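Local coordinates for putative ubiquinone biosynthesis protein (Nostoc punctiforme, PDB 3MSQ) that is a Coq4-family protein that probably takes part in the biosynthesis of ubiquinone (coenzyme Q) or a related quinone, at residues A[57-62]-A[195-200]; A[63-68]-A[200-205]; A[128-133]-A[140-145]; A[149-154]-A[190-195]. One frame throughout, in Å; residues are numbered along the deposited sequence.

Contact 1 (A[57-62]-A[195-200])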
loop_
_atom_site.group_PDB
_atom_site.type_symbol
_atom_site.label_atom_id
_atom_site.label_comp_id
_atom_site.label_asym_id
_atom_site.label_seq_id
_atom_site.Cartn_x
_atom_site.Cartn_y
_atom_site.Cartn_z
ATOM N N LYS A 57 11.723 -4.482 30.422
ATOM C CA LYS A 57 11.550 -4.298 31.867
ATOM C C LYS A 57 11.731 -5.609 32.688
ATOM O O LYS A 57 11.749 -5.551 33.911
ATOM C CB LYS A 57 10.207 -3.634 32.163
ATOM C CG LYS A 57 10.179 -2.127 31.915
ATOM C CD LYS A 57 8.826 -1.563 32.347
ATOM C CE LYS A 57 8.937 -0.537 33.438
ATOM N NZ LYS A 57 7.607 -0.242 34.009
ATOM N N LYS A 58 11.874 -6.777 32.008
ATOM C CA LYS A 58 12.146 -8.102 32.598
ATOM C C LYS A 58 13.667 -8.323 32.777
ATOM O O LYS A 58 14.066 -9.209 33.516
ATOM C CB LYS A 58 11.502 -9.246 31.781
ATOM C CG LYS A 58 9.978 -9.292 31.895
ATOM C CD LYS A 58 9.352 -10.476 31.167
ATOM C CE LYS A 58 7.870 -10.498 31.414
ATOM N NZ LYS A 58 7.247 -11.764 30.955
ATOM N N ILE A 59 14.511 -7.507 32.122
ATOM C CA ILE A 59 15.959 -7.561 32.315
ATOM C C ILE A 59 16.299 -6.477 33.337
ATOM O O ILE A 59 15.937 -5.316 33.114
ATOM C CB ILE A 59 16.854 -7.607 31.031
ATOM C CG1 ILE A 59 18.182 -6.863 31.162
ATOM C CG2 ILE A 59 16.133 -7.333 29.699
ATOM C CD1 ILE A 59 19.375 -7.781 30.871
ATOM N N PRO A 60 16.882 -6.868 34.505
ATOM C CA PRO A 60 17.145 -5.905 35.589
ATOM C C PRO A 60 17.909 -4.620 35.275
ATOM O O PRO A 60 17.493 -3.554 35.714
ATOM C CB PRO A 60 17.880 -6.755 36.624
ATOM C CG PRO A 60 17.378 -8.115 36.408
ATOM C CD PRO A 60 17.279 -8.225 34.918
ATOM N N GLU A 61 19.018 -4.708 34.525
ATOM C CA GLU A 61 19.845 -3.540 34.171
ATOM C C GLU A 61 19.089 -2.498 33.352
ATOM O O GLU A 61 19.319 -1.303 33.522
ATOM C CB GLU A 61 21.171 -3.949 33.499
ATOM C CG GLU A 61 21.215 -5.365 32.941
ATOM C CD GLU A 61 21.364 -6.499 33.945
ATOM O OE1 GLU A 61 22.237 -6.403 34.839
ATOM O OE2 GLU A 61 20.606 -7.489 33.831
ATOM N N VAL A 62 18.169 -2.970 32.496
ATOM C CA VAL A 62 17.297 -2.204 31.606
ATOM C C VAL A 62 16.198 -1.585 32.481
ATOM O O VAL A 62 16.037 -0.356 32.499
ATOM C CB VAL A 62 16.727 -3.113 30.469
ATOM C CG1 VAL A 62 15.584 -2.435 29.743
ATOM C CG2 VAL A 62 17.809 -3.527 29.475
ATOM N N PRO A 195 26.219 -11.013 25.866
ATOM C CA PRO A 195 25.317 -10.956 27.032
ATOM C C PRO A 195 25.007 -9.537 27.496
ATOM O O PRO A 195 23.866 -9.258 27.882
ATOM C CB PRO A 195 26.068 -11.742 28.100
ATOM C CG PRO A 195 27.498 -11.669 27.707
ATOM C CD PRO A 195 27.530 -11.603 26.226
ATOM N N GLY A 196 26.010 -8.657 27.430
ATOM C CA GLY A 196 25.889 -7.261 27.813
ATOM C C GLY A 196 25.057 -6.507 26.808
ATOM O O GLY A 196 25.498 -6.279 25.671
ATOM N N LYS A 197 23.830 -6.161 27.208
ATOM C CA LYS A 197 22.872 -5.468 26.350
ATOM C C LYS A 197 23.298 -4.028 26.089
ATOM O O LYS A 197 23.696 -3.337 27.021
ATOM C CB LYS A 197 21.453 -5.513 26.973
ATOM C CG LYS A 197 20.977 -6.898 27.453
ATOM C CD LYS A 197 20.543 -7.792 26.314
ATOM C CE LYS A 197 20.387 -9.225 26.745
ATOM N NZ LYS A 197 20.126 -10.112 25.578
ATOM N N LEU A 198 23.217 -3.585 24.826
ATOM C CA LEU A 198 23.542 -2.216 24.414
ATOM C C LEU A 198 22.634 -1.229 25.144
ATOM O O LEU A 198 23.134 -0.312 25.789
ATOM C CB LEU A 198 23.330 -2.032 22.890
ATOM C CG LEU A 198 24.298 -2.718 21.925
ATOM C CD1 LEU A 198 23.816 -2.516 20.487
ATOM C CD2 LEU A 198 25.750 -2.224 22.122
ATOM N N ILE A 199 21.299 -1.450 25.047
ATOM C CA ILE A 199 20.223 -0.643 25.633
ATOM C C ILE A 199 20.356 -0.412 27.161
ATOM O O ILE A 199 19.916 0.638 27.642
ATOM C CB ILE A 199 18.818 -1.184 25.192
ATOM C CG1 ILE A 199 17.693 -0.150 25.324
ATOM C CG2 ILE A 199 18.431 -2.509 25.843
ATOM C CD1 ILE A 199 17.537 0.788 24.133
ATOM N N ALA A 200 21.010 -1.365 27.898
ATOM C CA ALA A 200 21.227 -1.323 29.359
ATOM C C ALA A 200 22.357 -0.403 29.838
ATOM O O ALA A 200 22.447 -0.141 31.039
ATOM C CB ALA A 200 21.449 -2.733 29.896
#
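The N-terminal end of helix 60-68 meets the irregular chain that follows helix 177-192, and the two touch through apolar groups with no hydrogen bond between them. Val62 CG2 is the middle of the contact. With CG1 anti to the backbone N (chi1 167°), Val62 CG2 lies anti to the carbonyl carbon, and from there reaches both Ala200 CB, at 3.7 Å, and Ile199 CG2, at 3.8 Å. Val62 and Ile199 cross obliquely, and Ile199 offers the methyl that stands between its backbone N and carbonyl carbon. Ala200 CB is covered from a second direction by the stem of Glu61, whose CB lies 3.8 Å from it before the bend at chi2 leads the carboxylate away. One residue ahead of the helix, Ile59 occupies the N-cap position and extends CD1 to within 3.9 Å of Lys197 CG, the two chains again crossing at a slant. Lys197 lends only its aliphatic part here: it bends at chi2 (-77°) and delivers NZ to the backbone O of Gln152. Behind the pair, Ile199 also packs on Leu56 and on Leu118, Leu121 and Tyr129 of helix 114-133, while Val62 too leans on Leu56. This is apolar helix-to-loop packing within the all-helical Coq4 fold, joining the start of helix 60-68 to the connection between helices 177-192 and 211-218.

Contact 2 (A[63-68]-A[200-205]); sequences NALFSE and AQKWDQ
Lys202 NZ and the carboxylate of Glu68 make the one polar link between the last turn of helix 60-68 and the loop 200-205. NZ donates to Glu68 OE2 at 2.8 Å, on the syn lone pair, and weakly to Glu68 OE1 at 3.3 Å, so the ammonium leans toward one oxygen of the salt bridge. Both chains are extended beyond CG and cross at about a right angle. Lys202, centre of an inverse gamma turn, runs along Leu65 in the opposite direction, and its CE lies 3.7 Å from Leu65 CD2. The other branch of Leu65 faces the backbone, CD1 being 3.9 Å from Ala200 O. Several other polar groups are satisfied elsewhere. Ser67 OG turns back on its own helix and donates to Asn63 O at 2.7 Å, in the carbonyl plane; that oxygen also takes the helical bond from Ser67 N. Gln201 NE2 is satisfied by Lys197 O, and Asp204 OD2 accepts from Ala73 N. Trp70 packs beside both Leu65 and Lys202. The contact thus uses both parts of the lysine: its stem lies against a buried leucine and its tip forms a surface ion pair that solvent would probably weaken.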
loop_
_atom_site.group_PDB
_atom_site.type_symbol
_atom_site.label_atom_id
_atom_site.label_comp_id
_atom_site.label_asym_id
_atom_site.label_seq_id
_atom_site.Cartn_x
_atom_site.Cartn_y
_atom_site.Cartn_z
ATOM N N ASN A 63 15.491 -2.431 33.258
ATOM C CA ASN A 63 14.456 -2.007 34.203
ATOM C C ASN A 63 14.937 -0.880 35.151
ATOM O O ASN A 63 14.127 -0.073 35.592
ATOM C CB ASN A 63 13.942 -3.199 34.989
ATOM C CG ASN A 63 12.726 -2.882 35.806
ATOM O OD1 ASN A 63 12.812 -2.367 36.918
ATOM N ND2 ASN A 63 11.571 -3.180 35.273
ATOM N N ALA A 64 16.255 -0.818 35.425
ATOM C CA ALA A 64 16.892 0.232 36.227
ATOM C C ALA A 64 16.781 1.571 35.476
ATOM O O ALA A 64 16.337 2.554 36.085
ATOM C CB ALA A 64 18.355 -0.107 36.495
ATOM N N LEU A 65 17.121 1.598 34.151
ATOM C CA LEU A 65 17.010 2.806 33.341
ATOM C C LEU A 65 15.554 3.227 33.191
ATOM O O LEU A 65 15.270 4.419 33.183
ATOM C CB LEU A 65 17.636 2.647 31.949
ATOM C CG LEU A 65 19.118 2.246 31.816
ATOM C CD1 LEU A 65 19.570 2.420 30.400
ATOM C CD2 LEU A 65 20.009 3.056 32.715
ATOM N N PHE A 66 14.629 2.265 33.119
ATOM C CA PHE A 66 13.209 2.590 33.013
ATOM C C PHE A 66 12.727 3.306 34.291
ATOM O O PHE A 66 11.941 4.257 34.211
ATOM C CB PHE A 66 12.375 1.336 32.654
ATOM C CG PHE A 66 12.236 1.052 31.167
ATOM C CD1 PHE A 66 13.162 0.261 30.503
ATOM C CD2 PHE A 66 11.176 1.575 30.435
ATOM C CE1 PHE A 66 13.019 -0.011 29.130
ATOM C CE2 PHE A 66 11.046 1.319 29.058
ATOM C CZ PHE A 66 11.963 0.522 28.420
ATOM N N SER A 67 13.275 2.901 35.454
ATOM C CA SER A 67 12.979 3.465 36.792
ATOM C C SER A 67 13.475 4.893 36.926
ATOM O O SER A 67 12.743 5.726 37.461
ATOM C CB SER A 67 13.611 2.622 37.898
ATOM O OG SER A 67 13.215 1.272 37.762
ATOM N N GLU A 68 14.713 5.168 36.442
ATOM C CA GLU A 68 15.339 6.490 36.485
ATOM C C GLU A 68 14.895 7.403 35.324
ATOM O O GLU A 68 15.080 8.626 35.412
ATOM C CB GLU A 68 16.859 6.361 36.375
ATOM C CG GLU A 68 17.574 5.525 37.417
ATOM C CD GLU A 68 19.061 5.450 37.118
ATOM O OE1 GLU A 68 19.617 6.431 36.563
ATOM O OE2 GLU A 68 19.666 4.394 37.414
ATOM N N ALA A 200 21.010 -1.365 27.898
ATOM C CA ALA A 200 21.227 -1.323 29.359
ATOM C C ALA A 200 22.357 -0.403 29.838
ATOM O O ALA A 200 22.447 -0.141 31.039
ATOM C CB ALA A 200 21.449 -2.733 29.896
ATOM N N GLN A 201 23.207 0.083 28.910
ATOM C CA GLN A 201 24.382 0.917 29.208
ATOM C C GLN A 201 24.112 2.397 29.385
ATOM O O GLN A 201 23.396 2.998 28.571
ATOM C CB GLN A 201 25.499 0.735 28.161
ATOM C CG GLN A 201 25.900 -0.708 27.861
ATOM C CD GLN A 201 26.103 -1.534 29.099
ATOM O OE1 GLN A 201 26.957 -1.247 29.938
ATOM N NE2 GLN A 201 25.344 -2.606 29.221
ATOM N N LYS A 202 24.734 2.987 30.442
ATOM C CA LYS A 202 24.698 4.416 30.726
ATOM C C LYS A 202 25.878 5.052 29.973
ATOM O O LYS A 202 26.883 5.426 30.576
ATOM C CB LYS A 202 24.766 4.691 32.233
ATOM C CG LYS A 202 23.445 4.521 32.944
ATOM C CD LYS A 202 23.533 4.896 34.413
ATOM C CE LYS A 202 22.208 4.767 35.129
ATOM N NZ LYS A 202 22.381 4.581 36.590
ATOM N N TRP A 203 25.751 5.123 28.637
ATOM C CA TRP A 203 26.761 5.613 27.687
ATOM C C TRP A 203 27.562 6.859 28.070
ATOM O O TRP A 203 28.763 6.894 27.814
ATOM C CB TRP A 203 26.174 5.739 26.261
ATOM C CG TRP A 203 25.613 4.458 25.717
ATOM C CD1 TRP A 203 24.295 4.134 25.566
ATOM C CD2 TRP A 203 26.359 3.309 25.315
ATOM N NE1 TRP A 203 24.176 2.857 25.069
ATOM C CE2 TRP A 203 25.429 2.325 24.903
ATOM C CE3 TRP A 203 27.730 3.002 25.277
ATOM C CZ2 TRP A 203 25.826 1.063 24.442
ATOM C CZ3 TRP A 203 28.123 1.754 24.816
ATOM C CH2 TRP A 203 27.179 0.803 24.399
ATOM N N ASP A 204 26.905 7.873 28.683
ATOM C CA ASP A 204 27.557 9.121 29.090
ATOM C C ASP A 204 28.701 8.930 30.103
ATOM O O ASP A 204 29.558 9.800 30.216
ATOM C CB ASP A 204 26.538 10.200 29.503
ATOM C CG ASP A 204 25.675 9.932 30.723
ATOM O OD1 ASP A 204 25.942 8.943 31.444
ATOM O OD2 ASP A 204 24.764 10.734 30.984
ATOM N N GLN A 205 28.741 7.760 30.780
ATOM C CA GLN A 205 29.771 7.357 31.750
ATOM C C GLN A 205 30.923 6.548 31.097
ATOM O O GLN A 205 31.910 6.209 31.768
ATOM C CB GLN A 205 29.119 6.539 32.879
ATOM C CG GLN A 205 28.432 7.391 33.939
ATOM C CD GLN A 205 27.275 6.670 34.578
ATOM O OE1 GLN A 205 26.129 7.157 34.538
ATOM N NE2 GLN A 205 27.542 5.485 35.167
#

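Contact 3 (A[128-133]-A[140-145])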
loop_
_atom_site.group_PDB
_atom_site.type_symbol
_atom_site.label_atom_id
_atom_site.label_comp_id
_atom_site.label_asym_id
_atom_site.label_seq_id
_atom_site.Cartn_x
_atom_site.Cartn_y
_atom_site.Cartn_z
ATOM N N ILE A 128 25.623 5.721 18.903
ATOM C CA ILE A 128 26.833 5.284 19.610
ATOM C C ILE A 128 27.019 3.778 19.351
ATOM O O ILE A 128 28.149 3.342 19.124
ATOM C CB ILE A 128 26.759 5.658 21.136
ATOM C CG1 ILE A 128 26.762 7.185 21.346
ATOM C CG2 ILE A 128 27.863 5.021 21.961
ATOM C CD1 ILE A 128 25.644 7.749 22.248
ATOM N N TYR A 129 25.902 3.006 19.339
ATOM C CA TYR A 129 25.840 1.547 19.157
ATOM C C TYR A 129 26.789 0.985 18.112
ATOM O O TYR A 129 27.571 0.098 18.448
ATOM C CB TYR A 129 24.404 1.031 18.882
ATOM C CG TYR A 129 23.394 1.163 20.000
ATOM C CD1 TYR A 129 23.775 1.594 21.263
ATOM C CD2 TYR A 129 22.049 0.875 19.786
ATOM C CE1 TYR A 129 22.840 1.765 22.278
ATOM C CE2 TYR A 129 21.101 1.041 20.793
ATOM C CZ TYR A 129 21.504 1.477 22.045
ATOM O OH TYR A 129 20.594 1.637 23.066
ATOM N N HIS A 130 26.732 1.490 16.864
ATOM C CA HIS A 130 27.565 1.003 15.770
ATOM C C HIS A 130 29.092 1.044 16.032
ATOM O O HIS A 130 29.806 0.180 15.512
ATOM C CB HIS A 130 27.163 1.647 14.428
ATOM C CG HIS A 130 27.712 3.018 14.245
ATOM N ND1 HIS A 130 26.966 4.141 14.554
ATOM C CD2 HIS A 130 28.939 3.403 13.817
ATOM C CE1 HIS A 130 27.757 5.173 14.292
ATOM N NE2 HIS A 130 28.958 4.774 13.852
ATOM N N VAL A 131 29.589 2.023 16.834
ATOM C CA VAL A 131 31.025 2.100 17.158
ATOM C C VAL A 131 31.494 0.952 18.078
ATOM O O VAL A 131 32.573 0.392 17.847
ATOM C CB VAL A 131 31.596 3.503 17.547
ATOM C CG1 VAL A 131 30.983 4.617 16.709
ATOM C CG2 VAL A 131 31.455 3.800 19.027
ATOM N N VAL A 132 30.656 0.590 19.090
ATOM C CA VAL A 132 30.896 -0.498 20.046
ATOM C C VAL A 132 30.646 -1.840 19.347
ATOM O O VAL A 132 31.500 -2.730 19.425
ATOM C CB VAL A 132 30.072 -0.326 21.350
ATOM C CG1 VAL A 132 30.283 -1.492 22.322
ATOM C CG2 VAL A 132 30.403 0.999 22.038
ATOM N N ALA A 133 29.507 -1.959 18.620
ATOM C CA ALA A 133 29.114 -3.155 17.874
ATOM C C ALA A 133 30.012 -3.469 16.663
ATOM O O ALA A 133 30.080 -4.631 16.244
ATOM C CB ALA A 133 27.666 -3.044 17.439
ATOM N N PHE A 140 24.123 -0.949 4.678
ATOM C CA PHE A 140 24.297 -2.325 5.124
ATOM C C PHE A 140 24.754 -2.412 6.568
ATOM O O PHE A 140 24.287 -3.288 7.298
ATOM C CB PHE A 140 25.203 -3.112 4.173
ATOM C CG PHE A 140 24.656 -3.292 2.767
ATOM C CD1 PHE A 140 23.355 -2.902 2.444
ATOM C CD2 PHE A 140 25.449 -3.823 1.760
ATOM C CE1 PHE A 140 22.872 -3.028 1.136
ATOM C CE2 PHE A 140 24.957 -3.957 0.462
ATOM C CZ PHE A 140 23.673 -3.558 0.160
ATOM N N GLY A 141 25.607 -1.465 6.974
ATOM C CA GLY A 141 26.098 -1.330 8.340
ATOM C C GLY A 141 24.962 -1.052 9.302
ATOM O O GLY A 141 24.913 -1.638 10.386
ATOM N N GLU A 142 24.000 -0.199 8.880
ATOM C CA GLU A 142 22.820 0.102 9.682
ATOM C C GLU A 142 21.873 -1.100 9.822
ATOM O O GLU A 142 21.439 -1.389 10.943
ATOM C CB GLU A 142 22.117 1.395 9.236
ATOM C CG GLU A 142 22.516 2.634 10.056
ATOM C CD GLU A 142 22.410 2.603 11.583
ATOM O OE1 GLU A 142 21.348 2.186 12.107
ATOM O OE2 GLU A 142 23.384 3.028 12.253
ATOM N N ILE A 143 21.615 -1.844 8.716
ATOM C CA ILE A 143 20.772 -3.064 8.708
ATOM C C ILE A 143 21.430 -4.197 9.526
ATOM O O ILE A 143 20.739 -4.945 10.224
ATOM C CB ILE A 143 20.327 -3.520 7.280
ATOM C CG1 ILE A 143 19.633 -2.390 6.483
ATOM C CG2 ILE A 143 19.427 -4.757 7.349
ATOM C CD1 ILE A 143 18.238 -1.837 7.095
ATOM N N GLY A 144 22.753 -4.286 9.444
ATOM C CA GLY A 144 23.529 -5.231 10.237
ATOM C C GLY A 144 23.387 -4.926 11.720
ATOM O O GLY A 144 23.133 -5.841 12.501
ATOM N N LEU A 145 23.500 -3.626 12.118
ATOM C CA LEU A 145 23.363 -3.171 13.504
ATOM C C LEU A 145 21.982 -3.492 14.058
ATOM O O LEU A 145 21.876 -3.902 15.225
ATOM C CB LEU A 145 23.686 -1.660 13.659
ATOM C CG LEU A 145 23.410 -1.018 15.023
ATOM C CD1 LEU A 145 24.426 -1.457 16.048
ATOM C CD2 LEU A 145 23.371 0.478 14.913
#
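Leu145 holds CG anti to its backbone N (chi1 172°), and its second torsion spreads the two methyls over one face of helix 114-133. Leu145 CD1 stands 3.8 Å from Tyr129 CB. One helical turn further along, Ala133 CB lies 3.9 Å from Leu145 CD1. Leu145 CD2 lies 4.0 Å from His130 CB, while CD1 also reaches the backbone N of that residue. Tyr129 contributes only this first carbon: its ring leads away to meet the rings of Trp203 and Phe149. His130 has CG in the crowded position between backbone N and carbonyl carbon (chi1 80°), which likewise carries the imidazole off the leucine. The short helical segments cross at 83° with their axes 10.5 Å apart, and Leu145 supplies most of what helix 139-152 brings to the contact, close to the turn joining it to helix 114-133. An alanine in place of Leu145 would remove both methyls and would probably loosen the packing against Tyr129, His130 and Ala133. His130 and Glu142 match the last histidine and the glutamate of the HDxxH(x11)E sequence motif of Coq4 proteins, which is thought to bind a metal ion in relatives. Here Glu142 OE2 remains 4.4 Å from His130 ND1, too far for a bond, though a carboxylate this near might favour a protonated imidazole. His130 NE2 is paired with Glu95 of helix 88-98, a second acidic group beside the same ring.

Contact 4 (A[149-154]-A[190-195])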
loop_
_atom_site.group_PDB
_atom_site.type_symbol
_atom_site.label_atom_id
_atom_site.label_comp_id
_atom_site.label_asym_id
_atom_site.label_seq_id
_atom_site.Cartn_x
_atom_site.Cartn_y
_atom_site.Cartn_z
ATOM N N PHE A 149 20.873 -5.693 17.302
ATOM C CA PHE A 149 19.929 -5.143 18.280
ATOM C C PHE A 149 18.701 -6.048 18.501
ATOM O O PHE A 149 18.293 -6.271 19.657
ATOM C CB PHE A 149 19.544 -3.705 17.918
ATOM C CG PHE A 149 18.949 -2.939 19.073
ATOM C CD1 PHE A 149 19.740 -2.542 20.150
ATOM C CD2 PHE A 149 17.590 -2.633 19.102
ATOM C CE1 PHE A 149 19.178 -1.873 21.249
ATOM C CE2 PHE A 149 17.033 -1.963 20.199
ATOM C CZ PHE A 149 17.835 -1.577 21.259
ATOM N N LEU A 150 18.151 -6.620 17.387
ATOM C CA LEU A 150 17.023 -7.574 17.392
ATOM C C LEU A 150 17.443 -8.891 18.094
ATOM O O LEU A 150 16.626 -9.489 18.802
ATOM C CB LEU A 150 16.509 -7.823 15.947
ATOM C CG LEU A 150 15.233 -8.665 15.743
ATOM C CD1 LEU A 150 13.998 -7.866 16.030
ATOM C CD2 LEU A 150 15.121 -9.137 14.326
ATOM N N ALA A 151 18.728 -9.306 17.943
ATOM C CA ALA A 151 19.254 -10.518 18.581
ATOM C C ALA A 151 19.315 -10.377 20.098
ATOM O O ALA A 151 19.099 -11.358 20.797
ATOM C CB ALA A 151 20.635 -10.854 18.033
ATOM N N GLN A 152 19.588 -9.154 20.595
ATOM C CA GLN A 152 19.736 -8.794 22.005
ATOM C C GLN A 152 18.425 -8.436 22.686
ATOM O O GLN A 152 18.043 -9.079 23.658
ATOM C CB GLN A 152 20.667 -7.586 22.122
ATOM C CG GLN A 152 22.142 -7.898 22.004
ATOM C CD GLN A 152 22.969 -6.894 22.750
ATOM O OE1 GLN A 152 22.644 -5.698 22.827
ATOM N NE2 GLN A 152 24.040 -7.368 23.338
ATOM N N THR A 153 17.787 -7.339 22.220
ATOM C CA THR A 153 16.567 -6.736 22.768
ATOM C C THR A 153 15.608 -6.305 21.648
ATOM O O THR A 153 15.705 -5.172 21.158
ATOM C CB THR A 153 16.936 -5.578 23.712
ATOM O OG1 THR A 153 17.903 -4.738 23.085
ATOM C CG2 THR A 153 17.494 -6.062 25.048
ATOM N N PRO A 154 14.690 -7.196 21.203
ATOM C CA PRO A 154 13.787 -6.820 20.082
ATOM C C PRO A 154 12.774 -5.711 20.356
ATOM O O PRO A 154 12.000 -5.793 21.301
ATOM C CB PRO A 154 13.088 -8.124 19.703
ATOM C CG PRO A 154 13.534 -9.141 20.693
ATOM C CD PRO A 154 14.487 -8.585 21.657
ATOM N N VAL A 190 26.584 -12.263 16.240
ATOM C CA VAL A 190 27.392 -11.521 17.209
ATOM C C VAL A 190 26.544 -10.994 18.364
ATOM O O VAL A 190 26.964 -11.086 19.517
ATOM C CB VAL A 190 28.260 -10.412 16.550
ATOM C CG1 VAL A 190 29.071 -9.635 17.600
ATOM C CG2 VAL A 190 29.187 -10.985 15.491
ATOM N N GLY A 191 25.381 -10.450 18.035
ATOM C CA GLY A 191 24.411 -9.927 18.988
ATOM C C GLY A 191 23.881 -11.005 19.915
ATOM O O GLY A 191 23.755 -10.771 21.110
ATOM N N SER A 192 23.621 -12.217 19.377
ATOM C CA SER A 192 23.144 -13.396 20.112
ATOM C C SER A 192 24.193 -13.896 21.091
ATOM O O SER A 192 23.839 -14.538 22.077
ATOM C CB SER A 192 22.822 -14.529 19.150
ATOM O OG SER A 192 21.695 -14.192 18.366
ATOM N N HIS A 193 25.481 -13.628 20.804
ATOM C CA HIS A 193 26.601 -14.041 21.641
ATOM C C HIS A 193 27.194 -12.889 22.482
ATOM O O HIS A 193 28.311 -13.004 22.993
ATOM C CB HIS A 193 27.645 -14.808 20.811
ATOM C CG HIS A 193 27.083 -16.030 20.140
ATOM N ND1 HIS A 193 27.318 -16.289 18.800
ATOM C CD2 HIS A 193 26.287 -17.011 20.639
ATOM C CE1 HIS A 193 26.687 -17.423 18.538
ATOM N NE2 HIS A 193 26.038 -17.886 19.610
ATOM N N THR A 194 26.422 -11.799 22.656
ATOM C CA THR A 194 26.798 -10.650 23.463
ATOM C C THR A 194 25.799 -10.552 24.649
ATOM O O THR A 194 24.642 -10.131 24.462
ATOM C CB THR A 194 26.976 -9.375 22.600
ATOM O OG1 THR A 194 27.910 -9.618 21.554
ATOM C CG2 THR A 194 27.457 -8.177 23.400
ATOM N N PRO A 195 26.219 -11.013 25.866
ATOM C CA PRO A 195 25.317 -10.956 27.032
ATOM C C PRO A 195 25.007 -9.537 27.496
ATOM O O PRO A 195 23.866 -9.258 27.882
ATOM C CB PRO A 195 26.068 -11.742 28.100
ATOM C CG PRO A 195 27.498 -11.669 27.707
ATOM C CD PRO A 195 27.530 -11.603 26.226
#
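Hydrogen bonding is concentrated on Gln152, the last residue of helix 139-152. Its chain leaves with CG anti to the carbonyl carbon (chi1 -79°) and runs extended to the far segment, where NE2 donates to Thr194 O at 3.0 Å. The bond is bent, with an N-H...O angle of 142°, and the donor stands above the carbonyl plane, not on a lone pair. NE2 also donates to Gly196 O, while OE1 accepts from Leu198 N; three bonds therefore fix the rotation of the amide. A leucine at Gln152 would lose all three and would probably leave the chain after helix 177-192 less firmly placed. Thr194 in turn aims OG1 back along its own segment to Val190 O, 2.7 Å away. Ser192 OG goes to Tyr188 O. Van der Waals contact does the rest. Thr194 CG2 lies 3.5 Å from Gln152 NE2. Ala151 CB faces the backbone of Gly191 and Ser192, with Ser192 OG at 3.5 Å, and Gln152 CG rests 3.4 Å from Gly191 O. Gly191 has no side chain; a CB there would crowd Ala151 CB, so the backbones can close to 5.1 Å between Ala151 CA and Ser192 CA. The C-terminal ends of helices 139-152 and 177-192 thus lie together; Phe149 and Leu150 pack toward helix 156-172, a predicted membrane helix, and Leu150 and Pro154 touch Phe177 of the second subunit.

From the N terminus, residues 57-62 and 63-68 come first, at the start and along the rest of helix 60-68, and both wait for the far end of the chain. Between them and their partners, contact 3 closes the short turn from helix 114-133 to helix 139-152. Contact 4 then closes the longer excursion through helices 156-172 and 177-192, in series with contact 3. Both nest inside the loops of contacts 1 and 2, which cross and share Ala200. Contacts 1 and 4 meet at Pro195, and Tyr129 of contact 3 touches residues of all the others, tying the central helices to the late loop.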